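Local coordinates for uncharacterized HTH-type transcriptional regulator YurK (Bacillus subtilis, PDB 2IKK), which probably regulates transcription as a DNA-binding GntR-family protein, of which this chain is the C-terminal UTRA domain, a type of domain that generally binds small-molecule effectors, at residues K49-P54 against D149-C154; S56-L61 against V76-L81; D82-I87 against Q103-V108; P109-K114 against T143-N148. All blocks are in the same frame, centred on the assembly; numbering follows the deposited sequence.

Overall arrangement
Interactions 1 and 2 are buried, interaction 3 is partly buried and interaction 4 lies at the surface. Three of them reach the same antiparallel sheet. Interaction 2 joins two neighbouring strands, interaction 4 joins one of the two outermost strands of the sheet within this chain to the next one in, and interaction 1 lays the end of helix 44-50 on a strand between those two pairs. The strand pairs rest on backbone bonds, with a histidine-carboxylate bond in interaction 2 and a histidine ring facing the CB of a phenylalanine in interaction 4. Interaction 1 relies on apolar packing and bridging waters. Interaction 3, farthest from the chain's centre, relies on two aromatic rings and one tyrosine hydroxyl.

Interaction 1: K49-P54 against D149-C154; sequences KLQIQP and DQPIYC
Lys49 reaches along Cys154 with a side chain bent at three successive torsions. From CB it runs to CG, which packs beside Thr143, and then through CD to CE, which lies 3.6 Å from Cys154 SG. The chi3 and chi4 bends (66° and 72°) fold the ammonium group back over the cysteine, and NZ forms a salt bridge with Asp141 and a weak hydrogen bond with Thr143. A methionine here would probably leave the Asp141 carboxylate without its charged mate, even if its chain still lay against the cysteine. Leu50 meets the same cysteine from another side: its CG is 4.0 Å from Cys154 SG, while its CD2 rests on the strand backbone, 3.7 Å from Tyr153 CA. Pro151 pushes its ring under the last helical turn, with its CG 3.4 Å from Leu50 O and 4.0 Å from Gln51 CG. Gln51 has positive phi and closes the helix in a Schellman motif. One water lies 2.7 Å from Leu50 O and 2.9 Å from Pro151 O; a second links Gln51 O to Gln150 NE2, and that amide also donates to Pro151 O. The C-terminal end of helix 44-50 is thus laid on strand 150-160, with strand 136-146 flanking it beyond Pro151 and strand 71-80 meeting Leu50 through Pro80.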
loop_
_atom_site.group_PDB
_atom_site.type_symbol
_atom_site.label_atom_id
_atom_site.label_comp_id
_atom_site.label_asym_id
_atom_site.label_seq_id
_atom_site.Cartn_x
_atom_site.Cartn_y
_atom_site.Cartn_z
ATOM N N LYS A 49 -11.867 -1.963 -17.527
ATOM C CA LYS A 49 -11.661 -0.849 -16.609
ATOM C C LYS A 49 -12.330 0.461 -17.103
ATOM O O LYS A 49 -12.898 1.248 -16.273
ATOM C CB LYS A 49 -10.142 -0.551 -16.452
ATOM C CG LYS A 49 -9.610 -0.869 -15.064
ATOM C CD LYS A 49 -8.321 -1.639 -15.068
ATOM C CE LYS A 49 -7.144 -0.891 -15.625
ATOM N NZ LYS A 49 -6.687 0.203 -14.663
ATOM N N LEU A 50 -12.197 0.711 -18.395
ATOM C CA LEU A 50 -12.674 2.004 -18.953
ATOM C C LEU A 50 -14.164 1.978 -19.354
ATOM O O LEU A 50 -14.713 3.026 -19.784
ATOM C CB LEU A 50 -11.817 2.482 -20.156
ATOM C CG LEU A 50 -10.351 2.786 -19.741
ATOM C CD1 LEU A 50 -9.458 3.088 -21.040
ATOM C CD2 LEU A 50 -10.362 3.975 -18.731
ATOM N N GLN A 51 -14.752 0.795 -19.275
ATOM C CA GLN A 51 -16.146 0.493 -19.626
ATOM C C GLN A 51 -16.438 1.008 -21.081
ATOM O O GLN A 51 -17.381 1.820 -21.328
ATOM C CB GLN A 51 -17.101 1.205 -18.659
ATOM C CG GLN A 51 -17.051 0.680 -17.199
ATOM C CD GLN A 51 -17.906 -0.559 -16.914
ATOM O OE1 GLN A 51 -18.385 -1.234 -17.854
ATOM N NE2 GLN A 51 -18.180 -0.828 -15.589
ATOM N N ILE A 52 -15.603 0.554 -21.998
ATOM C CA ILE A 52 -15.738 0.865 -23.413
ATOM C C ILE A 52 -15.785 -0.425 -24.218
ATOM O O ILE A 52 -15.511 -1.479 -23.710
ATOM C CB ILE A 52 -14.650 1.763 -23.906
ATOM C CG1 ILE A 52 -13.272 1.087 -23.804
ATOM C CG2 ILE A 52 -14.740 3.111 -23.208
ATOM C CD1 ILE A 52 -12.012 2.039 -23.874
ATOM N N GLN A 53 -16.123 -0.298 -25.491
ATOM C CA GLN A 53 -16.176 -1.473 -26.408
ATOM C C GLN A 53 -14.854 -2.232 -26.559
ATOM O O GLN A 53 -13.759 -1.621 -26.437
ATOM C CB GLN A 53 -16.526 -0.975 -27.810
ATOM C CG GLN A 53 -17.874 -0.191 -27.896
ATOM C CD GLN A 53 -18.251 0.101 -29.339
ATOM O OE1 GLN A 53 -17.477 -0.193 -30.252
ATOM N NE2 GLN A 53 -19.440 0.709 -29.564
ATOM N N PRO A 54 -14.948 -3.568 -26.820
ATOM C CA PRO A 54 -13.658 -4.229 -27.056
ATOM C C PRO A 54 -12.930 -3.515 -28.188
ATOM O O PRO A 54 -13.571 -2.966 -29.109
ATOM C CB PRO A 54 -14.067 -5.638 -27.521
ATOM C CG PRO A 54 -15.355 -5.945 -26.826
ATOM C CD PRO A 54 -16.091 -4.522 -26.905
ATOM N N ASP A 149 -19.694 8.626 -11.659
ATOM C CA ASP A 149 -18.876 7.403 -11.587
ATOM C C ASP A 149 -18.361 6.973 -12.976
ATOM O O ASP A 149 -18.204 5.793 -13.262
ATOM C CB ASP A 149 -19.612 6.230 -10.917
ATOM C CG ASP A 149 -18.646 5.208 -10.302
ATOM O OD1 ASP A 149 -17.535 5.586 -9.905
ATOM O OD2 ASP A 149 -18.985 3.999 -10.189
ATOM N N GLN A 150 -18.113 7.938 -13.825
ATOM C CA GLN A 150 -17.672 7.675 -15.180
ATOM C C GLN A 150 -16.122 7.466 -15.239
ATOM O O GLN A 150 -15.394 8.390 -14.986
ATOM C CB GLN A 150 -18.050 8.865 -16.045
ATOM C CG GLN A 150 -17.473 8.873 -17.432
ATOM C CD GLN A 150 -17.916 7.641 -18.204
ATOM O OE1 GLN A 150 -19.145 7.313 -18.294
ATOM N NE2 GLN A 150 -16.925 6.906 -18.742
ATOM N N PRO A 151 -15.653 6.258 -15.583
ATOM C CA PRO A 151 -14.163 6.107 -15.690
ATOM C C PRO A 151 -13.594 7.002 -16.830
ATOM O O PRO A 151 -14.193 7.081 -17.919
ATOM C CB PRO A 151 -13.965 4.578 -15.959
ATOM C CG PRO A 151 -15.243 4.151 -16.572
ATOM C CD PRO A 151 -16.334 4.967 -15.881
ATOM N N ILE A 152 -12.437 7.628 -16.587
ATOM C CA ILE A 152 -11.822 8.563 -17.521
ATOM C C ILE A 152 -10.434 8.162 -18.000
ATOM O O ILE A 152 -10.092 8.438 -19.148
ATOM C CB ILE A 152 -11.775 10.004 -17.046
ATOM C CG1 ILE A 152 -11.173 10.145 -15.615
ATOM C CG2 ILE A 152 -13.256 10.598 -17.120
ATOM C CD1 ILE A 152 -10.782 11.623 -15.313
ATOM N N TYR A 153 -9.675 7.510 -17.137
ATOM C CA TYR A 153 -8.419 6.925 -17.580
ATOM C C TYR A 153 -7.951 5.854 -16.597
ATOM O O TYR A 153 -8.467 5.736 -15.440
ATOM C CB TYR A 153 -7.369 7.998 -17.774
ATOM C CG TYR A 153 -6.951 8.703 -16.465
ATOM C CD1 TYR A 153 -6.010 8.143 -15.628
ATOM C CD2 TYR A 153 -7.452 9.979 -16.132
ATOM C CE1 TYR A 153 -5.585 8.771 -14.444
ATOM C CE2 TYR A 153 -7.033 10.643 -15.000
ATOM C CZ TYR A 153 -6.122 10.003 -14.104
ATOM O OH TYR A 153 -5.692 10.565 -12.931
ATOM N N CYS A 154 -7.006 5.007 -17.027
ATOM C CA CYS A 154 -6.496 4.064 -16.030
ATOM C C CYS A 154 -4.985 4.043 -16.093
ATOM O O CYS A 154 -4.447 4.279 -17.163
ATOM C CB CYS A 154 -7.126 2.680 -16.224
ATOM S SG CYS A 154 -6.957 1.925 -17.860
HETATM O O HOH W 1 -14.079 5.552 -20.355
HETATM O O HOH W 2 -17.015 4.789 -20.814
#

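Interaction 2: S56-L61 against V76-L81; sequences SPVVEL and VTHYPL
Glu60 and His78 lie side by side and point the same way, and His78 NE2 donates to Glu60 OE2 at 2.8 Å. The carboxylate is met on its anti side, and its plane is turned 72° from the ring. Placing CG opposite the backbone N (chi1 -177°) and keeping the chain extended carries the Glu60 carboxylate up beside the imidazole edge. Val58 CG2 approaches that ring at its edge too, 3.7 Å from His78 CD2, and Val76 CG1 packs on Glu60 CG. Glu60 and His78 form a non-hydrogen-bonded pair of an antiparallel beta hairpin, strands 57-66 and 71-80, and the flanking pairs, Val59 with Tyr79 and Leu61 with Thr77, are each closed by two backbone bonds. These pairs turn their side chains to the other face, where Leu61 CD2 touches the Tyr79 ring edge, 4.0 Å from CE2. At the open end of the hairpin Leu81 N donates to Pro57 O, and Leu81 CD2 presses on Val59 CG2 at 3.3 Å, tighter than usual for two methyls. Farther out, Ile46 and Leu50 of helix 44-50 pack against His78 and Val58, and Met97 of helix 97-105 packs against Leu61 and Tyr79.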
loop_
_atom_site.group_PDB
_atom_site.type_symbol
_atom_site.label_atom_id
_atom_site.label_comp_id
_atom_site.label_asym_id
_atom_site.label_seq_id
_atom_site.Cartn_x
_atom_site.Cartn_y
_atom_site.Cartn_z
ATOM N N SER A 56 -11.536 -0.761 -28.535
ATOM C CA SER A 56 -11.660 0.696 -28.719
ATOM C C SER A 56 -10.301 1.319 -28.738
ATOM O O SER A 56 -9.414 0.881 -27.983
ATOM C CB SER A 56 -12.433 1.349 -27.540
ATOM O OG SER A 56 -13.698 0.713 -27.435
ATOM N N PRO A 57 -10.138 2.387 -29.545
ATOM C CA PRO A 57 -8.847 3.108 -29.606
ATOM C C PRO A 57 -8.517 3.785 -28.295
ATOM O O PRO A 57 -9.294 4.592 -27.759
ATOM C CB PRO A 57 -9.061 4.150 -30.714
ATOM C CG PRO A 57 -10.615 4.446 -30.635
ATOM C CD PRO A 57 -11.118 2.956 -30.492
ATOM N N VAL A 58 -7.312 3.505 -27.802
ATOM C CA VAL A 58 -6.868 4.199 -26.617
ATOM C C VAL A 58 -5.494 4.777 -26.828
ATOM O O VAL A 58 -4.758 4.265 -27.665
ATOM C CB VAL A 58 -6.881 3.260 -25.344
ATOM C CG1 VAL A 58 -8.302 2.810 -24.969
ATOM C CG2 VAL A 58 -5.946 2.115 -25.555
ATOM N N VAL A 59 -5.171 5.863 -26.155
ATOM C CA VAL A 59 -3.814 6.372 -26.236
ATOM C C VAL A 59 -3.040 5.695 -25.089
ATOM O O VAL A 59 -3.467 5.794 -23.942
ATOM C CB VAL A 59 -3.793 7.910 -26.034
ATOM C CG1 VAL A 59 -2.403 8.410 -25.945
ATOM C CG2 VAL A 59 -4.529 8.557 -27.196
ATOM N N GLU A 60 -1.938 4.994 -25.407
ATOM C CA GLU A 60 -1.079 4.346 -24.367
ATOM C C GLU A 60 0.102 5.236 -24.079
ATOM O O GLU A 60 0.991 5.368 -24.914
ATOM C CB GLU A 60 -0.661 2.947 -24.838
ATOM C CG GLU A 60 0.178 2.183 -23.770
ATOM C CD GLU A 60 0.377 0.737 -24.150
ATOM O OE1 GLU A 60 1.224 0.560 -25.024
ATOM O OE2 GLU A 60 -0.359 -0.174 -23.675
ATOM N N LEU A 61 0.059 5.944 -22.959
ATOM C CA LEU A 61 1.055 6.903 -22.667
ATOM C C LEU A 61 1.995 6.225 -21.685
ATOM O O LEU A 61 1.583 5.809 -20.604
ATOM C CB LEU A 61 0.414 8.128 -22.019
ATOM C CG LEU A 61 1.368 9.086 -21.297
ATOM C CD1 LEU A 61 2.253 9.711 -22.330
ATOM C CD2 LEU A 61 0.717 10.166 -20.450
ATOM N N VAL A 76 2.221 3.531 -17.039
ATOM C CA VAL A 76 1.614 3.289 -18.365
ATOM C C VAL A 76 0.127 3.682 -18.110
ATOM O O VAL A 76 -0.500 3.035 -17.304
ATOM C CB VAL A 76 1.667 1.835 -18.811
ATOM C CG1 VAL A 76 0.941 1.631 -20.163
ATOM C CG2 VAL A 76 3.174 1.340 -18.877
ATOM N N THR A 77 -0.372 4.712 -18.807
ATOM C CA THR A 77 -1.776 5.160 -18.631
ATOM C C THR A 77 -2.520 5.089 -19.972
ATOM O O THR A 77 -1.897 5.375 -21.040
ATOM C CB THR A 77 -1.695 6.561 -18.080
ATOM O OG1 THR A 77 -1.100 6.509 -16.750
ATOM C CG2 THR A 77 -3.047 7.327 -18.075
ATOM N N HIS A 78 -3.807 4.749 -19.915
ATOM C CA HIS A 78 -4.582 4.608 -21.169
ATOM C C HIS A 78 -5.737 5.582 -21.074
ATOM O O HIS A 78 -6.400 5.639 -20.056
ATOM C CB HIS A 78 -5.176 3.200 -21.322
ATOM C CG HIS A 78 -4.118 2.149 -21.541
ATOM N ND1 HIS A 78 -3.385 1.623 -20.499
ATOM C CD2 HIS A 78 -3.603 1.616 -22.676
ATOM C CE1 HIS A 78 -2.494 0.751 -20.973
ATOM N NE2 HIS A 78 -2.619 0.711 -22.295
ATOM N N TYR A 79 -5.910 6.338 -22.162
ATOM C CA TYR A 79 -6.984 7.327 -22.287
ATOM C C TYR A 79 -7.857 6.892 -23.444
ATOM O O TYR A 79 -7.377 6.679 -24.503
ATOM C CB TYR A 79 -6.425 8.751 -22.623
ATOM C CG TYR A 79 -5.537 9.320 -21.571
ATOM C CD1 TYR A 79 -6.047 9.941 -20.431
ATOM C CD2 TYR A 79 -4.137 9.168 -21.685
ATOM C CE1 TYR A 79 -5.160 10.497 -19.460
ATOM C CE2 TYR A 79 -3.279 9.690 -20.739
ATOM C CZ TYR A 79 -3.801 10.297 -19.617
ATOM O OH TYR A 79 -2.949 10.784 -18.675
ATOM N N PRO A 80 -9.151 6.824 -23.229
ATOM C CA PRO A 80 -10.025 6.428 -24.321
ATOM C C PRO A 80 -10.199 7.595 -25.306
ATOM O O PRO A 80 -10.669 8.631 -24.923
ATOM C CB PRO A 80 -11.315 6.110 -23.642
ATOM C CG PRO A 80 -11.251 6.833 -22.272
ATOM C CD PRO A 80 -9.809 7.028 -21.952
ATOM N N LEU A 81 -9.896 7.341 -26.573
ATOM C CA LEU A 81 -9.944 8.386 -27.588
ATOM C C LEU A 81 -11.384 8.794 -27.918
ATOM O O LEU A 81 -11.646 9.924 -28.358
ATOM C CB LEU A 81 -9.299 7.921 -28.876
ATOM C CG LEU A 81 -7.907 8.368 -29.344
ATOM C CD1 LEU A 81 -7.407 9.813 -28.898
ATOM C CD2 LEU A 81 -6.833 7.237 -29.143
#

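Interaction 3: D82-I87 against Q103-V108; sequences DLFPGI and QQYKVV
Phe84 drives the edge of its ring into one face of Tyr105, an edge-to-face pair with centroids 5.2 Å apart and planes at 77°. Its CD1 stands 3.6 Å from Tyr105 CG, and its CB lies over the same face, 4.0 Å from the Tyr105 ring centroid, in a CH-pi contact. The backbone sets CB over the tyrosine face, and chi1 of -51°, with the ring beside the backbone N, turns the CD1 edge onto the same face. The hydroxyl end is held just as closely. Tyr105 OH donates to Pro85 O at 2.7 Å, approaching from well above the carbonyl plane. Ile87 CA is 3.2 Å from Tyr105 OH, and Ile87 CD1 packs 3.8 Å from Tyr105 CE1. The phenol is therefore gripped by the type II turn from Phe84 to Ile87, in which Gly86 takes up positive phi. Packing thins away from this pair of rings. Pro85 slides past the tyrosine with its CD 4.1 Å from Tyr105 CE2 and is itself exposed, as are Gln104 and Lys106 next to Tyr105 in sequence. On the inner side, Val107 CG2 meets the edge of Phe84, 3.9 Å from CE1. The turn after strand 71-80 thus rests on the end of helix 97-105, with Leu101 of that helix and Ile152 of strand 150-160 against Phe84, and Val59 of strand 57-66 against Ile87.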
loop_
_atom_site.group_PDB
_atom_site.type_symbol
_atom_site.label_atom_id
_atom_site.label_comp_id
_atom_site.label_asym_id
_atom_site.label_seq_id
_atom_site.Cartn_x
_atom_site.Cartn_y
_atom_site.Cartn_z
ATOM N N ASP A 82 -12.307 7.907 -27.641
ATOM C CA ASP A 82 -13.711 8.236 -27.884
ATOM C C ASP A 82 -14.241 9.301 -26.905
ATOM O O ASP A 82 -15.220 10.010 -27.211
ATOM C CB ASP A 82 -14.529 6.947 -27.868
ATOM C CG ASP A 82 -14.337 6.112 -29.199
ATOM O OD1 ASP A 82 -14.452 6.707 -30.305
ATOM O OD2 ASP A 82 -14.008 4.892 -29.190
ATOM N N LEU A 83 -13.658 9.385 -25.702
ATOM C CA LEU A 83 -14.095 10.382 -24.748
ATOM C C LEU A 83 -13.276 11.655 -24.902
ATOM O O LEU A 83 -13.781 12.780 -24.629
ATOM C CB LEU A 83 -13.910 9.857 -23.329
ATOM C CG LEU A 83 -15.047 9.152 -22.580
ATOM C CD1 LEU A 83 -15.128 7.794 -23.237
ATOM C CD2 LEU A 83 -14.642 9.089 -21.054
ATOM N N PHE A 84 -12.001 11.470 -25.274
ATOM C CA PHE A 84 -10.996 12.525 -25.363
ATOM C C PHE A 84 -10.416 12.587 -26.759
ATOM O O PHE A 84 -9.221 12.360 -26.997
ATOM C CB PHE A 84 -9.920 12.350 -24.255
ATOM C CG PHE A 84 -10.513 12.190 -22.864
ATOM C CD1 PHE A 84 -11.114 13.251 -22.275
ATOM C CD2 PHE A 84 -10.446 10.976 -22.155
ATOM C CE1 PHE A 84 -11.719 13.160 -20.992
ATOM C CE2 PHE A 84 -11.018 10.851 -20.920
ATOM C CZ PHE A 84 -11.683 11.962 -20.316
ATOM N N PRO A 85 -11.263 12.933 -27.743
ATOM C CA PRO A 85 -10.728 12.863 -29.097
ATOM C C PRO A 85 -9.474 13.796 -29.312
ATOM O O PRO A 85 -9.437 14.907 -28.795
ATOM C CB PRO A 85 -11.951 13.257 -29.977
ATOM C CG PRO A 85 -12.831 14.067 -29.043
ATOM C CD PRO A 85 -12.658 13.393 -27.687
ATOM N N GLY A 86 -8.445 13.276 -29.998
ATOM C CA GLY A 86 -7.218 14.017 -30.229
ATOM C C GLY A 86 -6.307 14.254 -29.017
ATOM O O GLY A 86 -5.407 15.085 -29.082
ATOM N N ILE A 87 -6.510 13.521 -27.923
ATOM C CA ILE A 87 -5.763 13.834 -26.655
ATOM C C ILE A 87 -4.257 13.532 -26.829
ATOM O O ILE A 87 -3.384 14.189 -26.248
ATOM C CB ILE A 87 -6.343 13.113 -25.403
ATOM C CG1 ILE A 87 -5.651 13.645 -24.109
ATOM C CG2 ILE A 87 -6.235 11.565 -25.598
ATOM C CD1 ILE A 87 -6.523 13.429 -22.825
ATOM N N GLN A 103 -8.462 21.771 -19.125
ATOM C CA GLN A 103 -8.642 22.851 -20.131
ATOM C C GLN A 103 -9.211 22.407 -21.485
ATOM O O GLN A 103 -10.036 23.110 -22.102
ATOM C CB GLN A 103 -7.343 23.700 -20.281
ATOM C CG GLN A 103 -7.336 25.092 -19.608
ATOM C CD GLN A 103 -8.242 25.226 -18.351
ATOM O OE1 GLN A 103 -9.296 25.894 -18.381
ATOM N NE2 GLN A 103 -7.844 24.582 -17.270
ATOM N N GLN A 104 -8.813 21.238 -21.977
ATOM C CA GLN A 104 -9.222 20.858 -23.302
ATOM C C GLN A 104 -10.586 20.185 -23.277
ATOM O O GLN A 104 -11.372 20.340 -24.235
ATOM C CB GLN A 104 -8.197 19.921 -23.972
ATOM C CG GLN A 104 -6.853 20.639 -24.308
ATOM C CD GLN A 104 -7.031 21.919 -25.149
ATOM O OE1 GLN A 104 -6.427 22.938 -24.861
ATOM N NE2 GLN A 104 -7.810 21.827 -26.201
ATOM N N TYR A 105 -10.849 19.414 -22.215
ATOM C CA TYR A 105 -12.065 18.609 -22.182
ATOM C C TYR A 105 -13.080 18.954 -21.085
ATOM O O TYR A 105 -14.147 18.327 -21.022
ATOM C CB TYR A 105 -11.690 17.119 -22.128
ATOM C CG TYR A 105 -10.807 16.736 -23.276
ATOM C CD1 TYR A 105 -9.414 16.673 -23.106
ATOM C CD2 TYR A 105 -11.343 16.443 -24.534
ATOM C CE1 TYR A 105 -8.589 16.373 -24.156
ATOM C CE2 TYR A 105 -10.532 16.134 -25.577
ATOM C CZ TYR A 105 -9.151 16.049 -25.371
ATOM O OH TYR A 105 -8.364 15.760 -26.444
ATOM N N LYS A 106 -12.768 19.958 -20.260
ATOM C CA LYS A 106 -13.571 20.348 -19.085
ATOM C C LYS A 106 -13.843 19.134 -18.143
ATOM O O LYS A 106 -14.896 19.012 -17.531
ATOM C CB LYS A 106 -14.884 21.005 -19.553
ATOM C CG LYS A 106 -14.643 22.140 -20.575
ATOM C CD LYS A 106 -13.561 23.085 -20.090
ATOM C CE LYS A 106 -13.334 24.213 -21.108
ATOM N NZ LYS A 106 -12.068 24.889 -20.778
ATOM N N VAL A 107 -12.855 18.262 -18.005
ATOM C CA VAL A 107 -13.009 17.116 -17.133
ATOM C C VAL A 107 -12.045 17.213 -15.963
ATOM O O VAL A 107 -10.829 17.501 -16.113
ATOM C CB VAL A 107 -12.843 15.758 -17.954
ATOM C CG1 VAL A 107 -12.628 14.544 -17.044
ATOM C CG2 VAL A 107 -14.070 15.526 -18.905
ATOM N N VAL A 108 -12.588 16.976 -14.773
ATOM C CA VAL A 108 -11.783 16.878 -13.542
ATOM C C VAL A 108 -12.142 15.561 -12.834
ATOM O O VAL A 108 -13.358 15.294 -12.642
ATOM C CB VAL A 108 -12.073 18.138 -12.610
ATOM C CG1 VAL A 108 -11.527 17.955 -11.293
ATOM C CG2 VAL A 108 -11.381 19.381 -13.247
#

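Interaction 4: P109-K114 against T143-N148; sequences PTHNTK and TAFTSN
This is an antiparallel strand pairing at the surface, in which His111 and Thr113 on strand 111-120, an outermost strand of the sheet within this chain, meet Phe145 and Thr143 on strand 136-146. Two backbone bonds join Thr113 and Thr143, Phe145 N donates to His111 O at 2.9 Å, and Thr110 N donates to Phe145 O. Thr110 and His111 both face Phe145, a classic beta bulge that puts the extra residue on the outer strand. With His111 CG between the backbone N and the carbonyl carbon (chi1 62°), the imidazole lies against Phe145 CB, which approaches one ring face at 3.5 Å from the His111 centroid in a CH-pi contact. The two rings are almost parallel, 4° apart, but barely overlap. Both nitrogens fix this pose: His111 ND1 and Thr110 OG1 are hydrogen-bonded at 2.9 Å, with either able to donate, and His111 NE2 is hydrogen-bonded to Asp149 OD1. An alanine in its place is likely to strip the cover from Phe145 CB and leave the Asp149 carboxylate and the Thr110 hydroxyl without this partner. Thr113 CG2 touches the rim of Phe145, 3.9 Å from CE2, and packs alongside Thr143. On the opposite face from His111 and Phe145, Ala144 CB lies 4.4 Å from Pro109 CB. Lys114 pairs with a strand of the second subunit, continuing the sheet across the interface, and Asn112 packs on Ser170 of that subunit.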
loop_
_atom_site.group_PDB
_atom_site.type_symbol
_atom_site.label_atom_id
_atom_site.label_comp_id
_atom_site.label_asym_id
_atom_site.label_seq_id
_atom_site.Cartn_x
_atom_site.Cartn_y
_atom_site.Cartn_z
ATOM N N PRO A 109 -11.117 14.738 -12.425
ATOM C CA PRO A 109 -11.446 13.551 -11.650
ATOM C C PRO A 109 -12.014 13.912 -10.282
ATOM O O PRO A 109 -11.596 14.902 -9.655
ATOM C CB PRO A 109 -10.103 12.729 -11.572
ATOM C CG PRO A 109 -9.071 13.505 -12.230
ATOM C CD PRO A 109 -9.679 14.839 -12.743
ATOM N N THR A 110 -12.984 13.144 -9.832
ATOM C CA THR A 110 -13.650 13.348 -8.565
ATOM C C THR A 110 -13.235 12.276 -7.552
ATOM O O THR A 110 -13.453 12.437 -6.371
ATOM C CB THR A 110 -15.189 13.268 -8.756
ATOM O OG1 THR A 110 -15.562 12.039 -9.400
ATOM C CG2 THR A 110 -15.652 14.452 -9.663
ATOM N N HIS A 111 -12.685 11.152 -8.065
ATOM C CA HIS A 111 -12.246 10.043 -7.201
ATOM C C HIS A 111 -11.523 8.999 -8.040
ATOM O O HIS A 111 -11.576 9.005 -9.287
ATOM C CB HIS A 111 -13.385 9.362 -6.427
ATOM C CG HIS A 111 -14.428 8.723 -7.294
ATOM N ND1 HIS A 111 -15.335 9.452 -8.013
ATOM C CD2 HIS A 111 -14.707 7.426 -7.544
ATOM C CE1 HIS A 111 -16.144 8.634 -8.658
ATOM N NE2 HIS A 111 -15.788 7.396 -8.371
ATOM N N ASN A 112 -10.886 8.087 -7.320
ATOM C CA ASN A 112 -10.121 6.986 -7.957
ATOM C C ASN A 112 -10.119 5.738 -7.103
ATOM O O ASN A 112 -10.379 5.795 -5.882
ATOM C CB ASN A 112 -8.720 7.421 -8.402
ATOM C CG ASN A 112 -7.807 7.775 -7.258
ATOM O OD1 ASN A 112 -7.449 6.927 -6.436
ATOM N ND2 ASN A 112 -7.396 9.023 -7.215
ATOM N N THR A 113 -9.893 4.599 -7.741
ATOM C CA THR A 113 -9.764 3.316 -7.076
ATOM C C THR A 113 -8.344 2.925 -7.313
ATOM O O THR A 113 -7.830 3.160 -8.380
ATOM C CB THR A 113 -10.685 2.256 -7.674
ATOM O OG1 THR A 113 -10.512 1.019 -6.967
ATOM C CG2 THR A 113 -10.394 2.020 -9.007
ATOM N N LYS A 114 -7.704 2.304 -6.325
ATOM C CA LYS A 114 -6.324 1.928 -6.499
ATOM C C LYS A 114 -6.151 0.523 -5.930
ATOM O O LYS A 114 -6.741 0.226 -4.880
ATOM C CB LYS A 114 -5.430 2.936 -5.796
ATOM C CG LYS A 114 -5.234 4.301 -6.539
ATOM C CD LYS A 114 -4.081 4.999 -5.887
ATOM C CE LYS A 114 -4.515 5.759 -4.678
ATOM N NZ LYS A 114 -5.772 6.603 -4.803
ATOM N N THR A 143 -7.789 3.391 -11.366
ATOM C CA THR A 143 -8.802 3.889 -12.330
ATOM C C THR A 143 -9.312 5.249 -11.757
ATOM O O THR A 143 -9.641 5.356 -10.552
ATOM C CB THR A 143 -9.891 2.947 -12.512
ATOM O OG1 THR A 143 -9.340 1.688 -12.944
ATOM C CG2 THR A 143 -10.889 3.455 -13.586
ATOM N N ALA A 144 -9.314 6.267 -12.625
ATOM C CA ALA A 144 -9.751 7.623 -12.197
ATOM C C ALA A 144 -11.132 7.744 -12.794
ATOM O O ALA A 144 -11.399 7.221 -13.918
ATOM C CB ALA A 144 -8.870 8.685 -12.798
ATOM N N PHE A 145 -11.976 8.500 -12.091
ATOM C CA PHE A 145 -13.419 8.673 -12.431
ATOM C C PHE A 145 -13.777 10.147 -12.313
ATOM O O PHE A 145 -13.133 10.898 -11.573
ATOM C CB PHE A 145 -14.257 7.970 -11.360
ATOM C CG PHE A 145 -14.126 6.460 -11.390
ATOM C CD1 PHE A 145 -14.980 5.680 -12.196
ATOM C CD2 PHE A 145 -13.144 5.837 -10.625
ATOM C CE1 PHE A 145 -14.867 4.261 -12.227
ATOM C CE2 PHE A 145 -13.010 4.409 -10.675
ATOM C CZ PHE A 145 -13.865 3.629 -11.445
ATOM N N THR A 146 -14.789 10.533 -13.050
ATOM C CA THR A 146 -15.373 11.863 -12.905
ATOM C C THR A 146 -16.819 11.713 -12.448
ATOM O O THR A 146 -17.222 10.658 -11.984
ATOM C CB THR A 146 -15.131 12.737 -14.197
ATOM O OG1 THR A 146 -15.362 14.159 -13.910
ATOM C CG2 THR A 146 -15.970 12.249 -15.332
ATOM N N SER A 147 -17.594 12.807 -12.520
ATOM C CA SER A 147 -19.023 12.772 -12.253
ATOM C C SER A 147 -19.701 11.568 -12.884
ATOM O O SER A 147 -19.324 11.110 -13.987
ATOM C CB SER A 147 -19.670 14.055 -12.771
ATOM O OG SER A 147 -18.932 15.146 -12.283
ATOM N N ASN A 148 -20.656 11.054 -12.124
ATOM C CA ASN A 148 -21.533 10.008 -12.525
ATOM C C ASN A 148 -20.781 8.680 -12.428
ATOM O O ASN A 148 -21.199 7.722 -13.003
ATOM C CB ASN A 148 -22.083 10.268 -13.954
ATOM C CG ASN A 148 -22.735 11.684 -14.106
ATOM O OD1 ASN A 148 -23.448 12.189 -13.196
ATOM N ND2 ASN A 148 -22.500 12.311 -15.271
#